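Local coordinates for chitin binding domain (PDB 3UAM), which probably binds chitin and belongs to the AA10 family of lytic polysaccharide monooxygenases, which in relatives cleave chitin or cellulose oxidatively, at residues K52-T57 / L144-F149; Q115-Y120 / Q176-H181. All blocks are in the same frame, centred on the assembly; numbering follows the deposited sequence.

Contact 1 of 2, residues K52-T57 / L144-F149; sequences KFFPAT and LARAHF
Arg146 NH2 is held by two carbonyl groups, donating to Ala56 O at 2.8 Å, with 162° at the hydrogen, and also bonding to Pro76 O. One step back along the side chain, Arg146 NE gives its N-H to Pro55 O, also at 2.8 Å but more bent, at 148°. Both acceptors of the 52-57 segment lie at the edge of the guanidinium, close to its plane, so two successive backbone carbonyls fix its rotation. Pro55 O is used from above its carbonyl plane. NH1 forms a salt bridge with Asp78, which probably offsets its positive charge.

The arginine reaches these carbonyls with a chain extended from CG to NE, and its side chain and that of Phe54 run alongside in opposite senses. One guanidinium face is covered by Phe54 CD2, 4.0 Å above the plane, while Thr57 CG2 comes over the other face, 3.4 Å from Arg146 NE. Ring and guanidinium planes are too strongly tilted for a flat stack. The contact joins two long loops on one side of the immunoglobulin-like beta-sandwich of this family: 52-57 follows strand 49-51, whereas the loop segment 144-149 carries a short 3-10 turn, at whose start Arg146 sits.

A cis peptide bond precedes Pro55, and its CB lies 3.9 Å above the centre of the Phe54 ring, the familiar aromatic-cis-proline packing. CG of Phe54, anti to the backbone N (chi1 178°), sends the side chain toward 144-149. There the ring edge meets the face of Phe149 in a T-shaped pair, planes perpendicular and centroids 6.0 Å apart. Trp132 makes a further edge-to-face pair with Phe54, and Leu195 of strand 190-200 touches both phenylalanines.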
loop_
_atom_site.group_PDB
_atom_site.type_symbol
_atom_site.label_atom_id
_atom_site.label_comp_id
_atom_site.label_asym_id
_atom_site.label_seq_id
_atom_site.Cartn_x
_atom_site.Cartn_y
_atom_site.Cartn_z
ATOM N N LYS A 52 0.681 7.614 -7.374
ATOM C CA LYS A 52 1.867 7.105 -6.674
ATOM C C LYS A 52 2.717 8.222 -6.038
ATOM O O LYS A 52 2.467 9.402 -6.225
ATOM C CB LYS A 52 2.732 6.237 -7.639
ATOM C CG LYS A 52 3.296 6.994 -8.832
ATOM C CD LYS A 52 3.936 6.046 -9.839
ATOM C CE LYS A 52 4.295 6.745 -11.129
ATOM N NZ LYS A 52 4.999 5.846 -12.089
ATOM N N PHE A 53 3.726 7.810 -5.282
ATOM C CA PHE A 53 4.702 8.696 -4.619
ATOM C C PHE A 53 4.187 9.344 -3.326
ATOM O O PHE A 53 4.686 10.396 -2.901
ATOM C CB PHE A 53 5.296 9.762 -5.559
ATOM C CG PHE A 53 5.866 9.240 -6.843
ATOM C CD1 PHE A 53 6.248 7.930 -7.002
ATOM C CD2 PHE A 53 6.054 10.106 -7.903
ATOM C CE1 PHE A 53 6.799 7.490 -8.200
ATOM C CE2 PHE A 53 6.608 9.680 -9.092
ATOM C CZ PHE A 53 6.969 8.355 -9.245
ATOM N N PHE A 54 3.217 8.698 -2.672
ATOM C CA PHE A 54 3.010 8.930 -1.245
ATOM C C PHE A 54 4.382 8.967 -0.542
ATOM O O PHE A 54 5.218 8.106 -0.807
ATOM C CB PHE A 54 2.135 7.813 -0.673
ATOM C CG PHE A 54 1.892 7.925 0.793
ATOM C CD1 PHE A 54 2.757 7.341 1.695
ATOM C CD2 PHE A 54 0.792 8.604 1.259
ATOM C CE1 PHE A 54 2.521 7.458 3.052
ATOM C CE2 PHE A 54 0.553 8.717 2.605
ATOM C CZ PHE A 54 1.414 8.138 3.498
ATOM N N PRO A 55 4.612 9.933 0.369
ATOM C CA PRO A 55 3.670 10.887 0.942
ATOM C C PRO A 55 3.589 12.235 0.232
ATOM O O PRO A 55 3.135 13.208 0.831
ATOM C CB PRO A 55 4.223 11.071 2.360
ATOM C CG PRO A 55 5.699 11.016 2.172
ATOM C CD PRO A 55 5.897 9.955 1.102
ATOM N N ALA A 56 3.976 12.311 -1.043
ATOM C CA ALA A 56 3.858 13.574 -1.772
ATOM C C ALA A 56 2.367 13.956 -1.833
ATOM O O ALA A 56 1.486 13.088 -1.671
ATOM C CB ALA A 56 4.470 13.459 -3.171
ATOM N N THR A 57 2.087 15.252 -1.984
ATOM C CA THR A 57 0.704 15.738 -2.088
ATOM C C THR A 57 0.415 16.428 -3.431
ATOM O O THR A 57 -0.520 17.261 -3.520
ATOM C CB THR A 57 0.418 16.765 -0.987
ATOM O OG1 THR A 57 1.382 17.815 -1.096
ATOM C CG2 THR A 57 0.518 16.125 0.414
ATOM N N LEU A 144 -6.464 8.307 8.823
ATOM C CA LEU A 144 -5.036 8.179 8.527
ATOM C C LEU A 144 -4.561 9.404 7.771
ATOM O O LEU A 144 -5.239 9.871 6.868
ATOM C CB LEU A 144 -4.762 6.938 7.674
ATOM C CG LEU A 144 -5.112 5.590 8.284
ATOM C CD1 LEU A 144 -4.843 4.465 7.300
ATOM C CD2 LEU A 144 -4.279 5.395 9.520
ATOM N N ALA A 145 -3.392 9.907 8.158
ATOM C CA ALA A 145 -2.788 11.113 7.560
ATOM C C ALA A 145 -1.279 10.927 7.510
ATOM O O ALA A 145 -0.707 10.125 8.258
ATOM C CB ALA A 145 -3.145 12.368 8.378
ATOM N N ARG A 146 -0.637 11.705 6.650
ATOM C CA ARG A 146 0.804 11.621 6.434
ATOM C C ARG A 146 1.588 11.850 7.730
ATOM O O ARG A 146 2.595 11.179 7.964
ATOM C CB ARG A 146 1.211 12.653 5.369
ATOM C CG ARG A 146 0.843 12.201 3.974
ATOM C CD ARG A 146 0.713 13.366 3.027
ATOM N NE ARG A 146 0.519 12.932 1.665
ATOM C CZ ARG A 146 -0.599 12.409 1.166
ATOM N NH1 ARG A 146 -1.704 12.225 1.890
ATOM N NH2 ARG A 146 -0.614 12.096 -0.107
ATOM N N ALA A 147 1.101 12.755 8.577
ATOM C CA ALA A 147 1.684 13.022 9.912
ATOM C C ALA A 147 1.743 11.817 10.863
ATOM O O ALA A 147 2.460 11.871 11.870
ATOM C CB ALA A 147 0.919 14.155 10.600
ATOM N N HIS A 148 0.979 10.761 10.566
ATOM C CA HIS A 148 0.954 9.558 11.379
ATOM C C HIS A 148 2.056 8.598 11.029
ATOM O O HIS A 148 2.346 7.725 11.826
ATOM C CB HIS A 148 -0.380 8.822 11.238
ATOM C CG HIS A 148 -1.558 9.636 11.674
ATOM N ND1 HIS A 148 -2.746 9.624 11.026
ATOM C CD2 HIS A 148 -1.691 10.528 12.735
ATOM C CE1 HIS A 148 -3.590 10.466 11.661
ATOM N NE2 HIS A 148 -2.945 11.002 12.709
ATOM N N PHE A 149 2.645 8.744 9.843
ATOM C CA PHE A 149 3.624 7.812 9.328
ATOM C C PHE A 149 5.071 8.335 9.426
ATOM O O PHE A 149 5.329 9.532 9.237
ATOM C CB PHE A 149 3.285 7.467 7.869
ATOM C CG PHE A 149 2.059 6.609 7.731
ATOM C CD1 PHE A 149 2.149 5.235 7.869
ATOM C CD2 PHE A 149 0.825 7.176 7.497
ATOM C CE1 PHE A 149 1.041 4.437 7.736
ATOM C CE2 PHE A 149 -0.306 6.399 7.400
ATOM C CZ PHE A 149 -0.201 5.014 7.509
#

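Contact 2 of 2, residues Q115-Y120 / Q176-H181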
loop_
_atom_site.group_PDB
_atom_site.type_symbol
_atom_site.label_atom_id
_atom_site.label_comp_id
_atom_site.label_asym_id
_atom_site.label_seq_id
_atom_site.Cartn_x
_atom_site.Cartn_y
_atom_site.Cartn_z
ATOM N N GLN A 115 6.144 -11.866 6.902
ATOM C CA GLN A 115 6.122 -12.140 5.481
ATOM C C GLN A 115 4.874 -11.489 4.879
ATOM O O GLN A 115 3.752 -11.706 5.348
ATOM C CB GLN A 115 6.114 -13.654 5.269
ATOM C CG GLN A 115 6.512 -14.097 3.884
ATOM C CD GLN A 115 7.056 -15.517 3.881
ATOM O OE1 GLN A 115 6.276 -16.451 3.907
ATOM N NE2 GLN A 115 8.404 -15.677 3.853
ATOM N N ILE A 116 5.072 -10.668 3.866
ATOM C CA ILE A 116 3.972 -10.034 3.143
ATOM C C ILE A 116 3.800 -10.724 1.799
ATOM O O ILE A 116 4.807 -10.945 1.081
ATOM C CB ILE A 116 4.271 -8.560 2.825
ATOM C CG1 ILE A 116 4.718 -7.790 4.075
ATOM C CG2 ILE A 116 3.065 -7.893 2.147
ATOM C CD1 ILE A 116 3.700 -7.724 5.178
ATOM N N SER A 117 2.559 -11.087 1.458
ATOM C CA SER A 117 2.268 -11.628 0.143
ATOM C C SER A 117 1.284 -10.736 -0.610
ATOM O O SER A 117 0.173 -10.493 -0.147
ATOM C CB SER A 117 1.688 -13.041 0.230
ATOM O OG SER A 117 2.632 -13.987 0.713
ATOM N N TRP A 118 1.698 -10.300 -1.787
ATOM C CA TRP A 118 0.809 -9.682 -2.798
ATOM C C TRP A 118 0.315 -10.685 -3.798
ATOM O O TRP A 118 1.073 -11.552 -4.228
ATOM C CB TRP A 118 1.550 -8.636 -3.586
ATOM C CG TRP A 118 1.888 -7.397 -2.821
ATOM C CD1 TRP A 118 2.979 -7.180 -1.978
ATOM C CD2 TRP A 118 1.165 -6.131 -2.844
ATOM N NE1 TRP A 118 2.957 -5.907 -1.492
ATOM C CE2 TRP A 118 1.883 -5.235 -1.962
ATOM C CE3 TRP A 118 0.013 -5.675 -3.482
ATOM C CZ2 TRP A 118 1.461 -3.933 -1.745
ATOM C CZ3 TRP A 118 -0.394 -4.366 -3.257
ATOM C CH2 TRP A 118 0.313 -3.521 -2.405
ATOM N N SER A 119 -0.958 -10.574 -4.186
ATOM C CA SER A 119 -1.491 -11.307 -5.331
ATOM C C SER A 119 -2.092 -10.301 -6.299
ATOM O O SER A 119 -2.344 -9.151 -5.931
ATOM C CB SER A 119 -2.530 -12.329 -4.916
ATOM O OG SER A 119 -2.769 -13.247 -5.972
ATOM N N TYR A 120 -2.324 -10.757 -7.522
ATOM C CA TYR A 120 -2.612 -9.887 -8.642
ATOM C C TYR A 120 -3.556 -10.562 -9.618
ATOM O O TYR A 120 -3.763 -11.777 -9.590
ATOM C CB TYR A 120 -1.320 -9.537 -9.423
ATOM C CG TYR A 120 -0.154 -9.034 -8.610
ATOM C CD1 TYR A 120 -0.082 -7.701 -8.191
ATOM C CD2 TYR A 120 0.891 -9.882 -8.259
ATOM C CE1 TYR A 120 0.985 -7.240 -7.457
ATOM C CE2 TYR A 120 1.969 -9.430 -7.523
ATOM C CZ TYR A 120 2.015 -8.105 -7.125
ATOM O OH TYR A 120 3.092 -7.653 -6.410
ATOM N N GLN A 176 5.434 -12.432 -12.017
ATOM C CA GLN A 176 4.928 -13.630 -12.683
ATOM C C GLN A 176 4.071 -14.464 -11.708
ATOM O O GLN A 176 3.521 -15.524 -12.068
ATOM C CB GLN A 176 6.109 -14.466 -13.222
ATOM N N GLY A 177 3.940 -13.978 -10.483
ATOM C CA GLY A 177 3.171 -14.663 -9.456
ATOM C C GLY A 177 3.085 -13.779 -8.239
ATOM O O GLY A 177 3.437 -12.599 -8.300
ATOM N N GLU A 178 2.600 -14.337 -7.143
ATOM C CA GLU A 178 2.595 -13.638 -5.871
ATOM C C GLU A 178 3.975 -13.048 -5.574
ATOM O O GLU A 178 5.000 -13.704 -5.773
ATOM C CB GLU A 178 2.216 -14.595 -4.734
ATOM C CG GLU A 178 0.715 -14.915 -4.664
ATOM C CD GLU A 178 0.382 -15.915 -3.570
ATOM O OE1 GLU A 178 1.266 -16.167 -2.698
ATOM O OE2 GLU A 178 -0.737 -16.466 -3.581
ATOM N N THR A 179 3.981 -11.812 -5.091
ATOM C CA THR A 179 5.198 -11.189 -4.593
ATOM C C THR A 179 5.287 -11.418 -3.078
ATOM O O THR A 179 4.386 -11.034 -2.328
ATOM C CB THR A 179 5.211 -9.683 -4.859
ATOM O OG1 THR A 179 4.959 -9.442 -6.255
ATOM C CG2 THR A 179 6.577 -9.063 -4.419
ATOM N N ILE A 180 6.378 -12.033 -2.644
ATOM C CA ILE A 180 6.601 -12.344 -1.247
ATOM C C ILE A 180 7.785 -11.544 -0.687
ATOM O O ILE A 180 8.927 -11.704 -1.129
ATOM C CB ILE A 180 6.855 -13.835 -1.085
ATOM C CG1 ILE A 180 5.668 -14.597 -1.683
ATOM C CG2 ILE A 180 7.031 -14.204 0.382
ATOM C CD1 ILE A 180 6.099 -15.837 -2.404
ATOM N N HIS A 181 7.497 -10.687 0.285
ATOM C CA HIS A 181 8.506 -9.855 0.938
ATOM C C HIS A 181 8.588 -10.236 2.374
ATOM O O HIS A 181 7.584 -10.648 2.950
ATOM C CB HIS A 181 8.132 -8.392 0.810
ATOM C CG HIS A 181 8.228 -7.869 -0.612
ATOM N ND1 HIS A 181 7.342 -7.000 -1.130
ATOM C CD2 HIS A 181 9.162 -8.126 -1.619
ATOM C CE1 HIS A 181 7.702 -6.698 -2.397
ATOM N NE2 HIS A 181 8.803 -7.398 -2.700
HETATM O O HOH W 1 2.097 -16.318 0.146
HETATM O O HOH W 2 -2.708 -15.769 -5.286
#
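Tyr120 and Thr179 cross with their hydroxyls meeting: Tyr120 OH and Thr179 OG1 are hydrogen-bonded at 2.6 Å. OG1, anti to the carbonyl carbon of Thr179 (chi1 -53°), lies at the edge of the phenol ring, near its plane; Tyr120 OH also accepts from Trp129 NE1. Gly177 O approaches the same ring in its plane, 3.6 Å from Tyr120 CE2. Trp118 and His181 share the sheet face of Thr179, with Trp118 CD1 4.4 Å from His181 ND1. Trp118 NE1 and His181 ND1 both hydrogen-bond to the Tyr131 hydroxyl, which ties the two strands together from that face. The His181 ring stacks on Tyr157 and meets Trp129 edge-to-face.

On the other face Ser117 pairs with Ile180, and Ile180 CG2 reaches Gln115 CG at 3.5 Å. Glu178 stretches its extended chain between two serines; one water links its OE1 to Ser117 OG, a second its OE2 to Ser119 OG.

The backbones run antiparallel, with Ile116-His181 and Trp118-Thr179 as hydrogen-bonded pairs. Strand 113-121 is the middle of a three-stranded sheet, flanked by 179-184 here and by 21-26 along its other edge, and the sheet face carrying Trp118 packs on Trp129 and Tyr131 of strand 126-133.

Overall arrangement
Contacts 1 and 2 lie on opposite sides of the chain's centre, their own centres about 23 Å apart and their nearest atoms about 11 Å apart, so they do not touch. Contact 1 fastens two loops over the larger mixed sheet, while contact 2 is made within the small antiparallel sheet. Strand 126-133 connects them: Trp132 packs against contact 1, whereas Trp129 and Tyr131 pack against and hydrogen-bond to contact 2. In sequence the four segments alternate. A glycerol sits about 4 Å from the Phe54 side chain and a nitrate about 5 Å from that of Thr179; both probably come from the crystallisation liquor, so neither is evidence of a substrate site, though such molecules can mark pockets.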